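Local coordinates for protein fructose-bisphosphatase (PDB 1VDW) that probably hydrolyses fructose 1,6-bisphosphate to fructose 6-phosphate and phosphate with the help of magnesium, as a homodimer of the inositol monophosphatase superfamily, at residues L177-L182 against T200-G205; G173-E178 against D188-I193; Y181-A186 against R210-I215. All coordinates share one frame; numbering follows the deposited sequence.

Contact 1: residues L177-L182 against T200-G205; sequences LELAYL and TDIAAG
Leu179, on helix 175-184, lies with its side chain over Gly205 of helix 199-211, and most of the contact is this one van der Waals meeting. Its CB comes to 3.8 Å from Gly205 CA, and CD1 of the same leucine stands equally far from that CA, so the side chain touches the glycine backbone at two points. CG is turned anti to the carbonyl carbon, chi1 -74°, which lays CD1 against the Gly205 backbone. The two backbones can close to 5.0 Å between the CA atoms of Leu179 and Gly205 because Gly205 has no CB, which would otherwise collide with Leu179 CD1.

The second apolar touch is lighter: Leu179 CD1 reaches Ile202 CB at 4.2 Å, one turn earlier on helix 199-211, while the rest of the Ile202 side chain leads off toward Val234 and Ile236 on strand 234-239. Leu179 and Leu182 lean on Ala238 of that same strand.

Polar groups keep to the margins. Asp201 is predicted to bind the catalytic magnesium, and its OD2 accepts a hydrogen bond from Arg198 N. With only carbon surfaces and glycine backbone at the centre, here the two helices meet through close fit and burial, beside the predicted metal site.

Contact 2: residues G173-E178 against D188-I193; sequences GAIALE and DAVVDI. With EDO (1,2-ethanediol), chain C.
Val190 has the most surface buried here, and its two methyls divide the work. Val190 CG2 rests against the helix backbone, 3.4 Å from Glu178 O, and also faces Glu178 CB. CG1 is set anti to the backbone N (chi1 175°) and meets the tip of Ile175. There Ile175 CD1 lies 3.7 Å from Val190 CG1.

Ile175, in the first turn of helix 175-184, is the matching piece. Its CG1 branch runs toward strand 189-193, and Ile175 CD1 fits between Val190 and the carboxylate of Asp192, 4.1 Å from Asp192 OD2. The polar partner of that carboxylate is Arg194, in a salt bridge; the isoleucine methyl merely packs against OD2. On its other branch Ile175 CG2 touches the 1,2-ethanediol, 3.6 Å from C2 of the diol, whose O2 accepts a nearly straight hydrogen bond from Ile175 N (3.0 Å, 168°).

Glu178 lends its CB and backbone to the strand, then turns its carboxylate away to Tyr154, Ser152 and Leu172 N, which satisfy a buried acid.

Here a helix packs on the face of a mixed sheet, as in the layered alpha/beta fold of the inositol monophosphatase superfamily. The helix start borders the predicted magnesium site: Ala176 N is hydrogen-bonded to Asp87 OD2, and the diol, probably from the crystallisation liquor, is hydrogen-bonded to Asp87 OD1.

Contact 3: residues Y181-A186 against R210-I215; sequences YLARGA and REAGAI
Ala183 and Ala212 make the tight half of this contact, meeting where helix 175-184 and helix 199-211 both run out. Their CB methyls face each other at 3.9 Å, and Ala212 CB also presses on the helix backbone, 3.3 Å from Ala183 O. With nothing larger than a methyl on either side, the chains draw in to 5.4 Å between the CA atoms of Ala183 and Ala212. Next to them Leu182 extends a branch: CG is anti to the backbone N (chi1 168°), and CD2 ends 3.9 Å from Ala214 CB. The four residues are buried, and every touch is apolar apart from the carbonyl oxygen of Ala183.

Both helices finish in a Schellman motif, with Gly185 and Gly213 taking the positive phi that turns the chain away. For the first, Ala186 N bonds back to Tyr181 O at 2.8 Å and Gly185 N to Leu182 O. At the second, Gly213 N returns to Arg210 O, and the chain then enters strand 215-217 by way of Ala214.

The solvent side is different: Gly213 is exposed, and the charged residues near it are only partly buried. Arg210 and Glu211 have their partners elsewhere: the arginine gives NH2 to Val224 O and Val216 O, and Glu211 OE1 takes the N-H of Gly130. On the other helix the side chain of Arg184 takes its partners elsewhere too, giving NE to Tyr125 OH and NH1 to Asn94 O of the second subunit. Ala186 O is bonded to Tyr90 OH, also of the second subunit.

In the fold
Helix 175-184 runs through all three contacts. Its first turn serves contact 2, its middle contact 1, and its last turn contact 3; centres of contacts 1 and 2 lie about 7 Å apart, those of contacts 1 and 3 about 10 Å. Contacts 1 and 3 join the same two helices, while contact 2 packs the helix on strand 189-193. Leu182 links contacts 2 and 3: while its CD2 serves contact 3, Leu182 CD1 lies 3.4 Å from Asp188 O. The predicted metal site borders contacts 1 and 2: Asp201 belongs to contact 1, and the side chain of Ile175 is about 4 Å from those of Asp87 and Asp201, with Ile175 CG2 3.4 Å from Asp201 O. Contact 3 lies away from it, near the dimer partner.

Contact 1: residues L177-L182 against T200-G205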
loop_
_atom_site.group_PDB
_atom_site.type_symbol
_atom_site.label_atom_id
_atom_site.label_comp_id
_atom_site.label_asym_id
_atom_site.label_seq_id
_atom_site.Cartn_x
_atom_site.Cartn_y
_atom_site.Cartn_z
ATOM N N LEU A 177 -7.558 6.645 2.263
ATOM C CA LEU A 177 -7.734 5.203 2.338
ATOM C C LEU A 177 -7.298 4.666 3.683
ATOM O O LEU A 177 -7.922 3.756 4.222
ATOM C CB LEU A 177 -6.943 4.488 1.242
ATOM C CG LEU A 177 -7.451 4.690 -0.182
ATOM C CD1 LEU A 177 -6.628 3.831 -1.117
ATOM C CD2 LEU A 177 -8.931 4.317 -0.277
ATOM N N GLU A 178 -6.225 5.217 4.237
ATOM C CA GLU A 178 -5.771 4.714 5.516
ATOM C C GLU A 178 -6.819 4.980 6.592
ATOM O O GLU A 178 -7.070 4.129 7.439
ATOM C CB GLU A 178 -4.384 5.290 5.817
ATOM C CG GLU A 178 -3.350 4.557 4.949
ATOM C CD GLU A 178 -2.057 5.308 4.726
ATOM O OE1 GLU A 178 -2.101 6.417 4.158
ATOM O OE2 GLU A 178 -0.988 4.776 5.105
ATOM N N LEU A 179 -7.470 6.136 6.531
ATOM C CA LEU A 179 -8.529 6.446 7.481
ATOM C C LEU A 179 -9.748 5.547 7.218
ATOM O O LEU A 179 -10.412 5.108 8.158
ATOM C CB LEU A 179 -8.910 7.924 7.380
ATOM C CG LEU A 179 -7.869 8.860 8.007
ATOM C CD1 LEU A 179 -8.141 10.292 7.585
ATOM C CD2 LEU A 179 -7.907 8.726 9.530
ATOM N N ALA A 180 -10.042 5.270 5.949
ATOM C CA ALA A 180 -11.157 4.393 5.604
ATOM C C ALA A 180 -10.863 2.980 6.117
ATOM O O ALA A 180 -11.765 2.273 6.572
ATOM C CB ALA A 180 -11.364 4.372 4.091
ATOM N N TYR A 181 -9.602 2.566 6.028
ATOM C CA TYR A 181 -9.210 1.242 6.499
ATOM C C TYR A 181 -9.404 1.165 8.007
ATOM O O TYR A 181 -9.844 0.142 8.530
ATOM C CB TYR A 181 -7.755 0.941 6.138
ATOM C CG TYR A 181 -7.498 0.688 4.663
ATOM C CD1 TYR A 181 -8.539 0.634 3.732
ATOM C CD2 TYR A 181 -6.196 0.511 4.201
ATOM C CE1 TYR A 181 -8.282 0.415 2.371
ATOM C CE2 TYR A 181 -5.931 0.294 2.854
ATOM C CZ TYR A 181 -6.975 0.248 1.948
ATOM O OH TYR A 181 -6.681 0.048 0.619
ATOM N N LEU A 182 -9.060 2.242 8.706
ATOM C CA LEU A 182 -9.262 2.293 10.149
ATOM C C LEU A 182 -10.762 2.156 10.432
ATOM O O LEU A 182 -11.178 1.406 11.320
ATOM C CB LEU A 182 -8.759 3.628 10.697
ATOM C CG LEU A 182 -9.142 3.983 12.136
ATOM C CD1 LEU A 182 -8.511 3.000 13.108
ATOM C CD2 LEU A 182 -8.692 5.405 12.429
ATOM N N THR A 200 -8.311 19.318 3.549
ATOM C CA THR A 200 -8.883 18.691 2.362
ATOM C C THR A 200 -8.486 17.218 2.233
ATOM O O THR A 200 -9.231 16.411 1.664
ATOM C CB THR A 200 -8.453 19.444 1.085
ATOM O OG1 THR A 200 -7.033 19.644 1.099
ATOM C CG2 THR A 200 -9.146 20.798 1.011
ATOM N N ASP A 201 -7.317 16.868 2.763
ATOM C CA ASP A 201 -6.834 15.491 2.700
ATOM C C ASP A 201 -7.571 14.564 3.653
ATOM O O ASP A 201 -7.823 13.399 3.338
ATOM C CB ASP A 201 -5.351 15.403 3.081
ATOM C CG ASP A 201 -4.439 16.087 2.094
ATOM O OD1 ASP A 201 -4.643 15.928 0.874
ATOM O OD2 ASP A 201 -3.490 16.768 2.549
ATOM N N ILE A 202 -7.923 15.090 4.819
ATOM C CA ILE A 202 -8.529 14.275 5.858
ATOM C C ILE A 202 -10.002 14.433 6.188
ATOM O O ILE A 202 -10.547 13.622 6.927
ATOM C CB ILE A 202 -7.766 14.468 7.186
ATOM C CG1 ILE A 202 -7.915 15.917 7.662
ATOM C CG2 ILE A 202 -6.290 14.136 6.994
ATOM C CD1 ILE A 202 -7.392 16.164 9.062
ATOM N N ALA A 203 -10.651 15.458 5.653
ATOM C CA ALA A 203 -12.045 15.702 5.991
ATOM C C ALA A 203 -12.972 14.493 5.917
ATOM O O ALA A 203 -13.604 14.130 6.905
ATOM C CB ALA A 203 -12.593 16.840 5.137
ATOM N N ALA A 204 -13.054 13.863 4.753
ATOM C CA ALA A 204 -13.940 12.716 4.606
ATOM C C ALA A 204 -13.519 11.545 5.489
ATOM O O ALA A 204 -14.354 10.896 6.115
ATOM C CB ALA A 204 -13.997 12.279 3.145
ATOM N N GLY A 205 -12.220 11.276 5.531
ATOM C CA GLY A 205 -11.721 10.178 6.338
ATOM C C GLY A 205 -12.048 10.352 7.804
ATOM O O GLY A 205 -12.368 9.386 8.491
#

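Contact 2: residues G173-E178 against D188-I193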
loop_
_atom_site.group_PDB
_atom_site.type_symbol
_atom_site.label_atom_id
_atom_site.label_comp_id
_atom_site.label_asym_id
_atom_site.label_seq_id
_atom_site.Cartn_x
_atom_site.Cartn_y
_atom_site.Cartn_z
ATOM N N GLY A 173 0.516 6.173 1.234
ATOM C CA GLY A 173 0.529 7.277 0.294
ATOM C C GLY A 173 -0.846 7.809 -0.085
ATOM O O GLY A 173 -0.974 8.523 -1.080
ATOM N N ALA A 174 -1.869 7.460 0.693
ATOM C CA ALA A 174 -3.239 7.937 0.451
ATOM C C ALA A 174 -3.953 7.919 1.798
ATOM O O ALA A 174 -4.629 6.948 2.155
ATOM C CB ALA A 174 -3.955 7.038 -0.542
ATOM N N ILE A 175 -3.806 9.008 2.541
ATOM C CA ILE A 175 -4.384 9.098 3.871
ATOM C C ILE A 175 -5.891 8.835 3.925
ATOM O O ILE A 175 -6.392 8.313 4.921
ATOM C CB ILE A 175 -4.052 10.473 4.519
ATOM C CG1 ILE A 175 -4.075 10.346 6.042
ATOM C CG2 ILE A 175 -5.042 11.541 4.070
ATOM C CD1 ILE A 175 -2.937 9.507 6.596
ATOM N N ALA A 176 -6.618 9.185 2.868
ATOM C CA ALA A 176 -8.058 8.942 2.867
ATOM C C ALA A 176 -8.320 7.450 2.994
ATOM O O ALA A 176 -9.204 7.028 3.741
ATOM C CB ALA A 176 -8.695 9.478 1.584
ATOM N N LEU A 177 -7.558 6.645 2.263
ATOM C CA LEU A 177 -7.734 5.203 2.338
ATOM C C LEU A 177 -7.298 4.666 3.683
ATOM O O LEU A 177 -7.922 3.756 4.222
ATOM C CB LEU A 177 -6.943 4.488 1.242
ATOM C CG LEU A 177 -7.451 4.690 -0.182
ATOM C CD1 LEU A 177 -6.628 3.831 -1.117
ATOM C CD2 LEU A 177 -8.931 4.317 -0.277
ATOM N N GLU A 178 -6.225 5.217 4.237
ATOM C CA GLU A 178 -5.771 4.714 5.516
ATOM C C GLU A 178 -6.819 4.980 6.592
ATOM O O GLU A 178 -7.070 4.129 7.439
ATOM C CB GLU A 178 -4.384 5.290 5.817
ATOM C CG GLU A 178 -3.350 4.557 4.949
ATOM C CD GLU A 178 -2.057 5.308 4.726
ATOM O OE1 GLU A 178 -2.101 6.417 4.158
ATOM O OE2 GLU A 178 -0.988 4.776 5.105
ATOM N N ASP A 188 -5.590 -0.397 13.271
ATOM C CA ASP A 188 -5.979 0.028 14.614
ATOM C C ASP A 188 -5.768 1.525 14.811
ATOM O O ASP A 188 -6.403 2.138 15.666
ATOM C CB ASP A 188 -5.178 -0.739 15.662
ATOM C CG ASP A 188 -5.401 -2.230 15.577
ATOM O OD1 ASP A 188 -6.503 -2.695 15.940
ATOM O OD2 ASP A 188 -4.472 -2.932 15.132
ATOM N N ALA A 189 -4.870 2.114 14.027
ATOM C CA ALA A 189 -4.602 3.544 14.133
ATOM C C ALA A 189 -3.963 4.101 12.866
ATOM O O ALA A 189 -3.403 3.360 12.053
ATOM C CB ALA A 189 -3.687 3.822 15.337
ATOM N N VAL A 190 -4.076 5.415 12.712
ATOM C CA VAL A 190 -3.494 6.161 11.601
ATOM C C VAL A 190 -2.809 7.340 12.274
ATOM O O VAL A 190 -3.450 8.143 12.960
ATOM C CB VAL A 190 -4.561 6.675 10.618
ATOM C CG1 VAL A 190 -3.907 7.540 9.546
ATOM C CG2 VAL A 190 -5.275 5.498 9.971
ATOM N N VAL A 191 -1.504 7.433 12.073
ATOM C CA VAL A 191 -0.700 8.469 12.698
ATOM C C VAL A 191 0.092 9.237 11.657
ATOM O O VAL A 191 0.914 8.658 10.949
ATOM C CB VAL A 191 0.290 7.835 13.698
ATOM C CG1 VAL A 191 1.116 8.916 14.388
ATOM C CG2 VAL A 191 -0.465 6.998 14.710
ATOM N N ASP A 192 -0.167 10.535 11.542
ATOM C CA ASP A 192 0.567 11.366 10.598
ATOM C C ASP A 192 0.960 12.631 11.336
ATOM O O ASP A 192 0.115 13.484 11.630
ATOM C CB ASP A 192 -0.289 11.723 9.382
ATOM C CG ASP A 192 0.520 12.374 8.267
ATOM O OD1 ASP A 192 1.452 13.154 8.571
ATOM O OD2 ASP A 192 0.214 12.110 7.085
ATOM N N ILE A 193 2.249 12.741 11.639
ATOM C CA ILE A 193 2.758 13.886 12.381
ATOM C C ILE A 193 3.805 14.666 11.593
ATOM O O ILE A 193 4.726 15.252 12.165
ATOM C CB ILE A 193 3.339 13.424 13.741
ATOM C CG1 ILE A 193 4.433 12.373 13.526
ATOM C CG2 ILE A 193 2.228 12.833 14.596
ATOM C CD1 ILE A 193 5.068 11.866 14.818
HETATM C C1 EDO C . -1.520 13.587 1.179
HETATM O O1 EDO C . -1.482 13.562 -0.245
HETATM C C2 EDO C . -2.711 12.745 1.669
HETATM O O2 EDO C . -2.575 11.382 1.225
#

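Contact 3: residues Y181-A186 against R210-I215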
loop_
_atom_site.group_PDB
_atom_site.type_symbol
_atom_site.label_atom_id
_atom_site.label_comp_id
_atom_site.label_asym_id
_atom_site.label_seq_id
_atom_site.Cartn_x
_atom_site.Cartn_y
_atom_site.Cartn_z
ATOM N N TYR A 181 -9.602 2.566 6.028
ATOM C CA TYR A 181 -9.210 1.242 6.499
ATOM C C TYR A 181 -9.404 1.165 8.007
ATOM O O TYR A 181 -9.844 0.142 8.530
ATOM C CB TYR A 181 -7.755 0.941 6.138
ATOM C CG TYR A 181 -7.498 0.688 4.663
ATOM C CD1 TYR A 181 -8.539 0.634 3.732
ATOM C CD2 TYR A 181 -6.196 0.511 4.201
ATOM C CE1 TYR A 181 -8.282 0.415 2.371
ATOM C CE2 TYR A 181 -5.931 0.294 2.854
ATOM C CZ TYR A 181 -6.975 0.248 1.948
ATOM O OH TYR A 181 -6.681 0.048 0.619
ATOM N N LEU A 182 -9.060 2.242 8.706
ATOM C CA LEU A 182 -9.262 2.293 10.149
ATOM C C LEU A 182 -10.762 2.156 10.432
ATOM O O LEU A 182 -11.178 1.406 11.320
ATOM C CB LEU A 182 -8.759 3.628 10.697
ATOM C CG LEU A 182 -9.142 3.983 12.136
ATOM C CD1 LEU A 182 -8.511 3.000 13.108
ATOM C CD2 LEU A 182 -8.692 5.405 12.429
ATOM N N ALA A 183 -11.567 2.863 9.645
ATOM C CA ALA A 183 -13.012 2.860 9.813
ATOM C C ALA A 183 -13.660 1.490 9.681
ATOM O O ALA A 183 -14.668 1.217 10.336
ATOM C CB ALA A 183 -13.648 3.829 8.828
ATOM N N ARG A 184 -13.107 0.622 8.839
ATOM C CA ARG A 184 -13.717 -0.693 8.673
ATOM C C ARG A 184 -12.992 -1.815 9.405
ATOM O O ARG A 184 -13.353 -2.984 9.270
ATOM C CB ARG A 184 -13.877 -1.041 7.187
ATOM C CG ARG A 184 -12.588 -1.244 6.421
ATOM C CD ARG A 184 -12.881 -1.704 4.993
ATOM N NE ARG A 184 -11.660 -1.824 4.199
ATOM C CZ ARG A 184 -10.793 -2.826 4.300
ATOM N NH1 ARG A 184 -11.009 -3.815 5.153
ATOM N NH2 ARG A 184 -9.685 -2.816 3.576
ATOM N N GLY A 185 -11.963 -1.466 10.165
ATOM C CA GLY A 185 -11.250 -2.468 10.941
ATOM C C GLY A 185 -10.047 -3.167 10.334
ATOM O O GLY A 185 -9.705 -4.273 10.757
ATOM N N ALA A 186 -9.397 -2.535 9.360
ATOM C CA ALA A 186 -8.221 -3.114 8.718
ATOM C C ALA A 186 -6.931 -2.604 9.363
ATOM O O ALA A 186 -5.848 -3.125 9.094
ATOM C CB ALA A 186 -8.235 -2.791 7.231
ATOM N N ARG A 210 -14.787 8.597 12.354
ATOM C CA ARG A 210 -15.468 8.957 13.591
ATOM C C ARG A 210 -16.817 8.275 13.726
ATOM O O ARG A 210 -17.126 7.716 14.775
ATOM C CB ARG A 210 -15.651 10.467 13.688
ATOM C CG ARG A 210 -14.441 11.167 14.228
ATOM C CD ARG A 210 -14.611 12.665 14.241
ATOM N NE ARG A 210 -13.539 13.274 15.018
ATOM C CZ ARG A 210 -13.193 14.553 14.950
ATOM N NH1 ARG A 210 -13.834 15.377 14.131
ATOM N NH2 ARG A 210 -12.194 15.002 15.696
ATOM N N GLU A 211 -17.627 8.310 12.674
ATOM C CA GLU A 211 -18.935 7.675 12.754
ATOM C C GLU A 211 -18.792 6.168 12.950
ATOM O O GLU A 211 -19.679 5.527 13.511
ATOM C CB GLU A 211 -19.760 7.991 11.505
ATOM C CG GLU A 211 -21.185 7.439 11.511
ATOM C CD GLU A 211 -21.991 7.814 12.749
ATOM O OE1 GLU A 211 -21.907 8.974 13.207
ATOM O OE2 GLU A 211 -22.730 6.943 13.255
ATOM N N ALA A 212 -17.667 5.610 12.506
ATOM C CA ALA A 212 -17.404 4.182 12.650
ATOM C C ALA A 212 -16.893 3.834 14.047
ATOM O O ALA A 212 -16.667 2.663 14.357
ATOM C CB ALA A 212 -16.400 3.724 11.596
ATOM N N GLY A 213 -16.693 4.853 14.879
ATOM C CA GLY A 213 -16.235 4.622 16.241
ATOM C C GLY A 213 -14.808 5.028 16.568
ATOM O O GLY A 213 -14.349 4.834 17.694
ATOM N N ALA A 214 -14.090 5.587 15.602
ATOM C CA ALA A 214 -12.711 5.995 15.847
ATOM C C ALA A 214 -12.618 7.309 16.608
ATOM O O ALA A 214 -13.530 8.131 16.574
ATOM C CB ALA A 214 -11.955 6.122 14.524
ATOM N N ILE A 215 -11.498 7.484 17.298
ATOM C CA ILE A 215 -11.209 8.698 18.040
ATOM C C ILE A 215 -10.139 9.377 17.190
ATOM O O ILE A 215 -9.148 8.742 16.822
ATOM C CB ILE A 215 -10.641 8.373 19.433
ATOM C CG1 ILE A 215 -11.655 7.536 20.218
ATOM C CG2 ILE A 215 -10.326 9.664 20.186
ATOM C CD1 ILE A 215 -11.099 6.934 21.486
#